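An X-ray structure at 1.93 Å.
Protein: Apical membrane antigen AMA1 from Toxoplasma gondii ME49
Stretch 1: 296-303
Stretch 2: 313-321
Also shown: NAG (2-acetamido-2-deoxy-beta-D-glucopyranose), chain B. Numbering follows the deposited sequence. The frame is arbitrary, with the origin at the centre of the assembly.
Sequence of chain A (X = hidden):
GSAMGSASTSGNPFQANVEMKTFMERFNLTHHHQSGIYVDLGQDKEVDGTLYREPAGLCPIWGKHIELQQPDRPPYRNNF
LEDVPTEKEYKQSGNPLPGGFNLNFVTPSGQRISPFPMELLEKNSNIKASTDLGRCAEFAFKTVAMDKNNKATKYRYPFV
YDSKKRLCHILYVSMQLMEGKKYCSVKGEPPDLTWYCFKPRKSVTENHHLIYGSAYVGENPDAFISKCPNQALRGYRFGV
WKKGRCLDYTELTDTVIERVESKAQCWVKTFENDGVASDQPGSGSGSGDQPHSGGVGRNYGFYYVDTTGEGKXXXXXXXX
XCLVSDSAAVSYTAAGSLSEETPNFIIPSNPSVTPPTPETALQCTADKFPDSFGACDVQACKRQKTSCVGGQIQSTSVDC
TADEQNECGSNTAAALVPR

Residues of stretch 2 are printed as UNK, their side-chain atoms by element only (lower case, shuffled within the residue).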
# COMPACT_ATOMS: atom_id res chain seq x y z
N VAL A 296 9.53 -1.19 8.09
CA VAL A 296 9.73 -2.44 8.80
C VAL A 296 8.46 -2.88 9.48
O VAL A 296 7.82 -2.08 10.16
CB VAL A 296 10.85 -2.31 9.88
CG1 VAL A 296 11.07 -3.65 10.58
CG2 VAL A 296 12.15 -1.76 9.24
N GLY A 297 8.12 -4.16 9.37
CA GLY A 297 6.88 -4.63 9.94
C GLY A 297 6.39 -5.94 9.36
O GLY A 297 6.99 -6.46 8.42
N ARG A 298 5.33 -6.49 9.94
CA ARG A 298 4.77 -7.77 9.53
C ARG A 298 3.88 -7.45 8.34
O ARG A 298 2.68 -7.44 8.44
CB ARG A 298 3.94 -8.33 10.67
CG ARG A 298 3.50 -9.76 10.47
CD ARG A 298 2.58 -10.27 11.57
NE ARG A 298 3.18 -10.27 12.88
CZ ARG A 298 2.67 -9.67 13.95
NH1 ARG A 298 1.52 -9.04 13.89
NH2 ARG A 298 3.30 -9.74 15.09
N ASN A 299 4.53 -7.18 7.23
CA ASN A 299 3.93 -6.71 5.99
C ASN A 299 3.61 -7.78 4.96
O ASN A 299 2.99 -7.48 3.92
CB ASN A 299 4.86 -5.73 5.29
CG ASN A 299 5.24 -4.56 6.15
OD1 ASN A 299 4.48 -4.14 7.02
ND2 ASN A 299 6.39 -3.99 5.88
N TYR A 300 4.00 -9.02 5.24
CA TYR A 300 4.11 -10.07 4.24
C TYR A 300 3.30 -11.26 4.65
O TYR A 300 3.26 -11.63 5.83
CB TYR A 300 5.58 -10.47 4.04
CG TYR A 300 6.47 -9.30 3.84
CD1 TYR A 300 6.51 -8.67 2.60
CD2 TYR A 300 7.22 -8.79 4.87
CE1 TYR A 300 7.27 -7.59 2.40
CE2 TYR A 300 8.01 -7.68 4.67
CZ TYR A 300 8.03 -7.10 3.42
OH TYR A 300 8.78 -5.99 3.18
N GLY A 301 2.64 -11.88 3.69
CA GLY A 301 1.91 -13.07 4.04
C GLY A 301 1.49 -13.91 2.86
O GLY A 301 1.64 -13.49 1.70
N PHE A 302 1.00 -15.10 3.17
CA PHE A 302 0.31 -15.89 2.14
C PHE A 302 -0.80 -16.75 2.64
O PHE A 302 -0.82 -17.24 3.78
CB PHE A 302 1.31 -16.77 1.35
CG PHE A 302 2.16 -17.70 2.20
CD1 PHE A 302 1.71 -18.96 2.59
CD2 PHE A 302 3.44 -17.30 2.59
CE1 PHE A 302 2.54 -19.82 3.34
CE2 PHE A 302 4.27 -18.15 3.32
CZ PHE A 302 3.81 -19.41 3.70
N TYR A 303 -1.76 -16.90 1.75
CA TYR A 303 -2.81 -17.86 1.88
C TYR A 303 -2.29 -19.22 1.43
O TYR A 303 -1.54 -19.31 0.46
CB TYR A 303 -3.98 -17.43 1.05
CG TYR A 303 -5.06 -18.44 1.04
CD1 TYR A 303 -5.05 -19.46 0.09
CD2 TYR A 303 -6.09 -18.41 1.96
CE1 TYR A 303 -6.02 -20.40 0.06
CE2 TYR A 303 -7.07 -19.37 1.95
CZ TYR A 303 -7.03 -20.36 0.98
OH TYR A 303 -7.98 -21.33 0.91
N UNK A 313 -3.54 -18.44 6.87
CA UNK A 313 -2.81 -17.27 6.48
C UNK A 313 -1.56 -17.17 7.30
O UNK A 313 -1.63 -17.10 8.48
c UNK A 313 -3.65 -16.03 6.67
s UNK A 313 -2.87 -14.53 6.08
N UNK A 314 -0.42 -17.19 6.64
CA UNK A 314 0.87 -17.07 7.32
C UNK A 314 1.41 -15.68 7.14
O UNK A 314 1.60 -15.23 6.01
c UNK A 314 1.85 -18.07 6.79
N UNK A 315 1.72 -15.03 8.26
CA UNK A 315 2.20 -13.66 8.29
C UNK A 315 3.56 -13.48 8.95
O UNK A 315 3.83 -14.07 10.01
c UNK A 315 -1.11 -12.28 9.61
c UNK A 315 -0.24 -12.87 8.57
c UNK A 315 -0.37 -12.04 7.33
c UNK A 315 1.21 -12.80 9.03
N UNK A 316 4.41 -12.69 8.31
CA UNK A 316 5.79 -12.51 8.77
C UNK A 316 6.29 -11.10 8.50
O UNK A 316 5.78 -10.43 7.60
o UNK A 316 8.04 -13.29 8.36
c UNK A 316 6.69 -13.53 8.07
N UNK A 317 7.28 -10.63 9.27
CA UNK A 317 7.97 -9.38 9.00
C UNK A 317 9.29 -9.60 8.28
O UNK A 317 10.05 -8.66 8.06
o UNK A 317 9.58 -10.42 11.00
o UNK A 317 9.32 -8.76 12.42
c UNK A 317 9.10 -9.31 11.31
c UNK A 317 8.20 -8.58 10.30
N UNK A 318 9.56 -10.85 7.91
CA UNK A 318 10.77 -11.17 7.15
C UNK A 318 10.62 -10.88 5.65
O UNK A 318 9.78 -11.50 4.96
c UNK A 318 11.52 -13.00 8.80
o UNK A 318 12.92 -11.69 10.25
n UNK A 318 13.91 -12.60 8.43
c UNK A 318 12.85 -12.37 9.23
c UNK A 318 11.14 -12.65 7.36
N UNK A 319 11.39 -9.93 5.15
CA UNK A 319 11.40 -9.62 3.73
C UNK A 319 11.74 -10.90 2.96
O UNK A 319 12.74 -11.55 3.26
c UNK A 319 11.99 -7.21 4.08
c UNK A 319 12.52 -8.30 1.90
c UNK A 319 12.41 -8.51 3.41
N UNK A 320 10.89 -11.29 2.00
CA UNK A 320 11.24 -12.52 1.30
C UNK A 320 12.48 -12.39 0.39
O UNK A 320 12.74 -11.34 -0.23
c UNK A 320 9.60 -10.73 1.56
c UNK A 320 9.27 -11.56 0.35
c UNK A 320 9.98 -12.82 0.47
N UNK A 321 13.27 -13.46 0.34
CA UNK A 321 14.41 -13.48 -0.57
C UNK A 321 14.42 -14.77 -1.38
O UNK A 321 15.35 -15.03 -2.13
o UNK A 321 15.46 -15.45 1.13
o UNK A 321 17.04 -14.16 1.93
c UNK A 321 16.09 -14.38 1.14
c UNK A 321 15.74 -13.26 0.19
C1 NAG B . 15.83 -5.26 2.24
C2 NAG B . 17.02 -6.19 2.47
C3 NAG B . 17.85 -5.74 3.67
C4 NAG B . 18.21 -4.27 3.52
C5 NAG B . 16.95 -3.44 3.31
C6 NAG B . 17.29 -1.97 3.14
C7 NAG B . 16.25 -8.34 1.64
C8 NAG B . 15.66 -9.67 2.00
N2 NAG B . 16.55 -7.55 2.67
O3 NAG B . 19.04 -6.53 3.74
O4 NAG B . 18.89 -3.82 4.70
O5 NAG B . 16.25 -3.90 2.15
O6 NAG B . 18.02 -1.78 1.92
O7 NAG B . 16.45 -8.00 0.49
O HOH W 1 10.04 -6.03 7.79
O HOH W 2 4.94 -12.59 12.23

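Position 313 carries one carbon and then a sulfur. Its CA lies 3.4 Å from Phe302 O, and its sulfur is bonded covalently to a group elsewhere in the structure. This is the pattern of cysteine. Cys313 pairs with Tyr303 without hydrogen bonds between the two.

Position 314 has a single carbon, CB, and sits over one face of the Phe302 ring, 4.0 Å from CB to the ring centroid and 17° off the normal. One carbon makes it alanine. Ala314 also bonds through its backbone: its N donates to Phe302 O at 2.9 Å, and its O accepts from Phe302 N at 2.9 Å.

Position 315 shows four carbons forked at the second, and its CB packs 3.8 Å from Arg298 CD. The fork makes it leucine. Leu315 faces Gly301, and the fit explains a rule: an ideal CB on Gly301 would lie 2.8 Å from Leu315 CD2 and 2.9 Å from Ala314 O, both clashes.

Position 316 bears one carbon and one oxygen. Its backbone N donates to Tyr300 O at 2.9 Å, while Tyr300 N reaches the backbone O of 316 at a longer 3.3 Å. One carbon and one oxygen make it serine. The hydroxyl turns to its own strand's exit, where Ser316 OG accepts from N of 318 at 2.9 Å.

Position 317 has two carbons, the second carrying two oxygens, a carboxylate one carbon from CA. Its CB lies 3.1 Å from Gly297 O, but the carboxylate leads away. It is aspartate. Water 1 accepts from Gly297 N (3.1 Å) and donates to Asp317 O (2.6 Å).

Position 318 has three carbons, the third holding one oxygen and one nitrogen. Its CA-to-CB bond points away, and its backbone O comes 3.7 Å from Tyr300 CD2. The amide end makes it glutamine.

Position 319 is one carbon carrying two more, and one of the two branch carbons lies 4.0 Å from Tyr300 CZ. It is valine; that carbon is Val319 CG2, and Val319 CG1 is 3.4 Å from C8 of the NAG.

Position 320 closes three carbons onto its own N, and a ring carbon lies over a face of the Tyr300 ring. It is proline, with Pro320 CD 4.0 Å from the Tyr300 ring centroid.

Position 321 again has two carbons and two oxygens on the second, out of reach of stretch 1; it is Asp321.

The contact is an antiparallel ladder whose hydrogen-bonded pairs, Tyr300 with Ser316 and Phe302 with Ala314, put both aromatic rings on one face. Each ring receives a small aliphatic group, Ala314 within the strand and Pro320 beyond it. On the other face, glycine makes room for leucine.

Stretch 2 313-321: CALSDQVPD
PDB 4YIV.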